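Local coordinates for protein Azi13 (Streptomyces sahachiroi, PDB 5HMC) that probably hydrolyses aromatic acyl thioesters, as a hotdog-fold thioesterase of the PaaI family, and binds 5-methylnaphthalene-1-carboxylic acid, at residues L18-E23 and C53-S58. Numbering follows the deposited sequence.
Sequences LGLQFE and CAVVES. With 5NE (5-methylnaphthalene-1-carboxylic acid), chain B.
Leu18 and Leu20 press their methyl groups against one flank of the helix that carries Ala54, Val55 and Ser58. CD1 of Leu18 reaches CB of Ala54 at 3.8 Å and OG of Ser58 at 3.6 Å. Leu20 forks over the helix: CD2 lies 4.0 Å from CG2 of Val55, and CD1 packs tightly on CB of Ser58 at 3.5 Å. Phe22 is more distant, with Ser58 O at its ring edge. Ser58 OG sits beside its own backbone N (chi1 -59°) and donates to Ala54 O at 2.7 Å. Ser58 N reaches that oxygen from the opposite face. The hydroxyl also hydrogen-bonds His48 of the second subunit. Gly19, at positive phi, closes helix 13-18 in a Schellman motif, and the chain turns there between Leu18 and Leu20. Next to Ser58, Glu57 turns to the ligand, its OE2 2.7 Å from O1N of 5NE, while Asn79 holds OE1. An alanine in place of Glu57 would probably leave the ligand carboxyl group without this neighbour and Asn79 without its side-chain acceptor. One stretch of the central hotdog helix thus offers an apolar flank to the leucines, while Glu57 faces the acid end of the ligand pocket, where Ser61 and Gly49 of the second subunit also bond 5NE.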
ATOM      1  N   LEU A  18     -24.020  -1.991   2.436  1.00 51.64           N
ATOM      2  CA  LEU A  18     -23.066  -2.413   3.450  1.00 51.14           C
ATOM      3  C   LEU A  18     -23.685  -2.434   4.837  1.00 52.76           C
ATOM      4  O   LEU A  18     -23.186  -3.139   5.716  1.00 55.77           O
ATOM      5  CB  LEU A  18     -21.847  -1.494   3.445  1.00 39.26           C
ATOM      6  CG  LEU A  18     -20.946  -1.636   2.217  1.00 45.35           C
ATOM      7  CD1 LEU A  18     -19.818  -0.618   2.263  1.00 40.90           C
ATOM      8  CD2 LEU A  18     -20.392  -3.053   2.067  1.00 39.87           C
ATOM      9  N   GLY A  19     -24.762  -1.685   5.055  1.00 53.12           N
ATOM     10  CA  GLY A  19     -25.351  -1.622   6.373  1.00 50.26           C
ATOM     11  C   GLY A  19     -24.675  -0.661   7.318  1.00 52.91           C
ATOM     12  O   GLY A  19     -24.842  -0.782   8.536  1.00 50.17           O
ATOM     13  N   LEU A  20     -23.911   0.295   6.802  1.00 42.91           N
ATOM     14  CA  LEU A  20     -23.254   1.245   7.682  1.00 47.07           C
ATOM     15  C   LEU A  20     -24.277   2.203   8.266  1.00 55.13           C
ATOM     16  O   LEU A  20     -25.220   2.619   7.594  1.00 55.04           O
ATOM     17  CB  LEU A  20     -22.176   2.025   6.937  1.00 43.74           C
ATOM     18  CG  LEU A  20     -20.948   1.232   6.515  1.00 43.06           C
ATOM     19  CD1 LEU A  20     -20.028   2.100   5.697  1.00 43.84           C
ATOM     20  CD2 LEU A  20     -20.222   0.730   7.744  1.00 44.28           C
ATOM     21  N   GLN A  21     -24.095   2.544   9.534  1.00 56.53           N
ATOM     22  CA  GLN A  21     -24.954   3.496  10.219  1.00 53.25           C
ATOM     23  C   GLN A  21     -24.032   4.477  10.911  1.00 51.10           C
ATOM     24  O   GLN A  21     -23.279   4.097  11.814  1.00 53.64           O
ATOM     25  CB  GLN A  21     -25.882   2.794  11.206  1.00 55.34           C
ATOM     26  CG  GLN A  21     -26.729   1.730  10.531  1.00 56.01           C
ATOM     27  CD  GLN A  21     -27.971   1.383  11.312  1.00 80.42           C
ATOM     28  OE1 GLN A  21     -27.951   0.497  12.168  1.00 84.09           O
ATOM     29  NE2 GLN A  21     -29.071   2.077  11.019  1.00 86.65           N
ATOM     30  N   PHE A  22     -24.075   5.728  10.474  1.00 54.29           N
ATOM     31  CA  PHE A  22     -23.108   6.719  10.902  1.00 53.07           C
ATOM     32  C   PHE A  22     -23.579   7.402  12.173  1.00 57.53           C
ATOM     33  O   PHE A  22     -24.699   7.911  12.239  1.00 61.07           O
ATOM     34  CB  PHE A  22     -22.872   7.743   9.800  1.00 47.22           C
ATOM     35  CG  PHE A  22     -21.945   7.263   8.736  1.00 46.00           C
ATOM     36  CD1 PHE A  22     -22.384   6.394   7.763  1.00 42.99           C
ATOM     37  CD2 PHE A  22     -20.626   7.669   8.718  1.00 44.72           C
ATOM     38  CE1 PHE A  22     -21.521   5.932   6.787  1.00 46.09           C
ATOM     39  CE2 PHE A  22     -19.765   7.222   7.738  1.00 44.66           C
ATOM     40  CZ  PHE A  22     -20.216   6.355   6.769  1.00 40.52           C
ATOM     41  N   GLU A  23     -22.723   7.387  13.185  1.00 55.20           N
ATOM     42  CA  GLU A  23     -22.949   8.178  14.380  1.00 60.54           C
ATOM     43  C   GLU A  23     -22.422   9.593  14.218  1.00 62.45           C
ATOM     44  O   GLU A  23     -22.915  10.516  14.877  1.00 62.27           O
ATOM     45  CB  GLU A  23     -22.288   7.486  15.585  1.00 52.57           C
ATOM     46  CG  GLU A  23     -22.199   8.351  16.845  1.00 71.51           C
ATOM     47  CD  GLU A  23     -20.891   8.159  17.604  1.00 79.58           C
ATOM     48  OE1 GLU A  23     -20.594   6.999  17.974  1.00 80.86           O
ATOM     49  OE2 GLU A  23     -20.161   9.162  17.822  1.00 75.12           O
ATOM     50  N   CYS A  53     -12.527  -3.295   2.905  1.00 36.71           N
ATOM     51  CA  CYS A  53     -12.034  -2.203   2.069  1.00 36.83           C
ATOM     52  C   CYS A  53     -13.143  -1.207   1.754  1.00 39.60           C
ATOM     53  O   CYS A  53     -12.931   0.011   1.815  1.00 37.16           O
ATOM     54  CB  CYS A  53     -11.456  -2.755   0.771  1.00 35.89           C
ATOM     55  SG  CYS A  53     -10.215  -4.048   0.963  1.00 40.32           S
ATOM     56  N   ALA A  54     -14.334  -1.712   1.406  1.00 38.65           N
ATOM     57  CA  ALA A  54     -15.454  -0.836   1.087  1.00 39.80           C
ATOM     58  C   ALA A  54     -15.911  -0.050   2.311  1.00 42.70           C
ATOM     59  O   ALA A  54     -16.286   1.121   2.195  1.00 39.09           O
ATOM     60  CB  ALA A  54     -16.603  -1.653   0.504  1.00 35.00           C
ATOM     61  N   VAL A  55     -15.893  -0.667   3.494  1.00 37.68           N
ATOM     62  CA  VAL A  55     -16.225   0.084   4.702  1.00 39.15           C
ATOM     63  C   VAL A  55     -15.189   1.172   4.947  1.00 38.06           C
ATOM     64  O   VAL A  55     -15.528   2.320   5.265  1.00 37.72           O
ATOM     65  CB  VAL A  55     -16.342  -0.864   5.912  1.00 41.96           C
ATOM     66  CG1 VAL A  55     -16.242  -0.078   7.213  1.00 36.89           C
ATOM     67  CG2 VAL A  55     -17.649  -1.620   5.857  1.00 41.62           C
ATOM     68  N   VAL A  56     -13.908   0.824   4.818  1.00 39.45           N
ATOM     69  CA  VAL A  56     -12.845   1.816   4.969  1.00 36.17           C
ATOM     70  C   VAL A  56     -13.033   2.951   3.967  1.00 39.14           C
ATOM     71  O   VAL A  56     -12.894   4.131   4.304  1.00 37.64           O
ATOM     72  CB  VAL A  56     -11.466   1.138   4.806  1.00 35.62           C
ATOM     73  CG1 VAL A  56     -10.376   2.176   4.597  1.00 37.72           C
ATOM     74  CG2 VAL A  56     -11.130   0.294   6.020  1.00 35.29           C
ATOM     75  N   GLU A  57     -13.334   2.610   2.717  1.00 38.33           N
ATOM     76  CA  GLU A  57     -13.543   3.646   1.713  1.00 42.12           C
ATOM     77  C   GLU A  57     -14.725   4.533   2.088  1.00 44.62           C
ATOM     78  O   GLU A  57     -14.669   5.766   1.942  1.00 39.39           O
ATOM     79  CB  GLU A  57     -13.767   2.999   0.344  1.00 36.57           C
ATOM     80  CG  GLU A  57     -13.854   3.998  -0.800  1.00 44.36           C
ATOM     81  CD  GLU A  57     -12.498   4.292  -1.395  1.00 45.65           C
ATOM     82  OE1 GLU A  57     -11.556   3.511  -1.107  1.00 47.42           O
ATOM     83  OE2 GLU A  57     -12.376   5.286  -2.149  1.00 51.05           O
ATOM     84  N   SER A  58     -15.800   3.921   2.595  1.00 39.35           N
ATOM     85  CA  SER A  58     -17.025   4.665   2.872  1.00 36.39           C
ATOM     86  C   SER A  58     -16.814   5.681   3.987  1.00 39.76           C
ATOM     87  O   SER A  58     -17.216   6.850   3.872  1.00 43.38           O
ATOM     88  CB  SER A  58     -18.148   3.692   3.246  1.00 34.16           C
ATOM     89  OG  SER A  58     -18.405   2.747   2.229  1.00 36.40           O
TER
HETATM   90  O1N 5NE B 300     -14.520   6.894  -2.695  1.00 53.69           O
HETATM   91  C1L 5NE B 300     -15.651   6.419  -2.941  1.00 48.64           C
HETATM   92  O1M 5NE B 300     -15.837   5.536  -3.797  1.00 45.18           O
HETATM   93  C1J 5NE B 300     -16.782   6.936  -2.114  1.00 50.19           C
HETATM   94  C1E 5NE B 300     -17.102   8.380  -2.086  1.00 45.16           C
HETATM   95  C1F 5NE B 300     -16.413   9.337  -2.828  1.00 49.35           C
HETATM   96  C1A 5NE B 300     -16.784  10.682  -2.748  1.00 47.44           C
HETATM   97  C1I 5NE B 300     -17.527   6.066  -1.318  1.00 51.44           C
HETATM   98  C1H 5NE B 300     -18.568   6.524  -0.506  1.00 50.45           C
HETATM   99  C1G 5NE B 300     -18.916   7.870  -0.448  1.00 51.02           C
HETATM  100  C1D 5NE B 300     -18.212   8.790  -1.207  1.00 47.86           C
HETATM  101  C1C 5NE B 300     -18.562  10.210  -1.145  1.00 53.13           C
HETATM  102  C1O 5NE B 300     -19.701  10.598  -0.240  1.00 57.15           C
HETATM  103  C1B 5NE B 300     -17.835  11.114  -1.927  1.00 52.29           C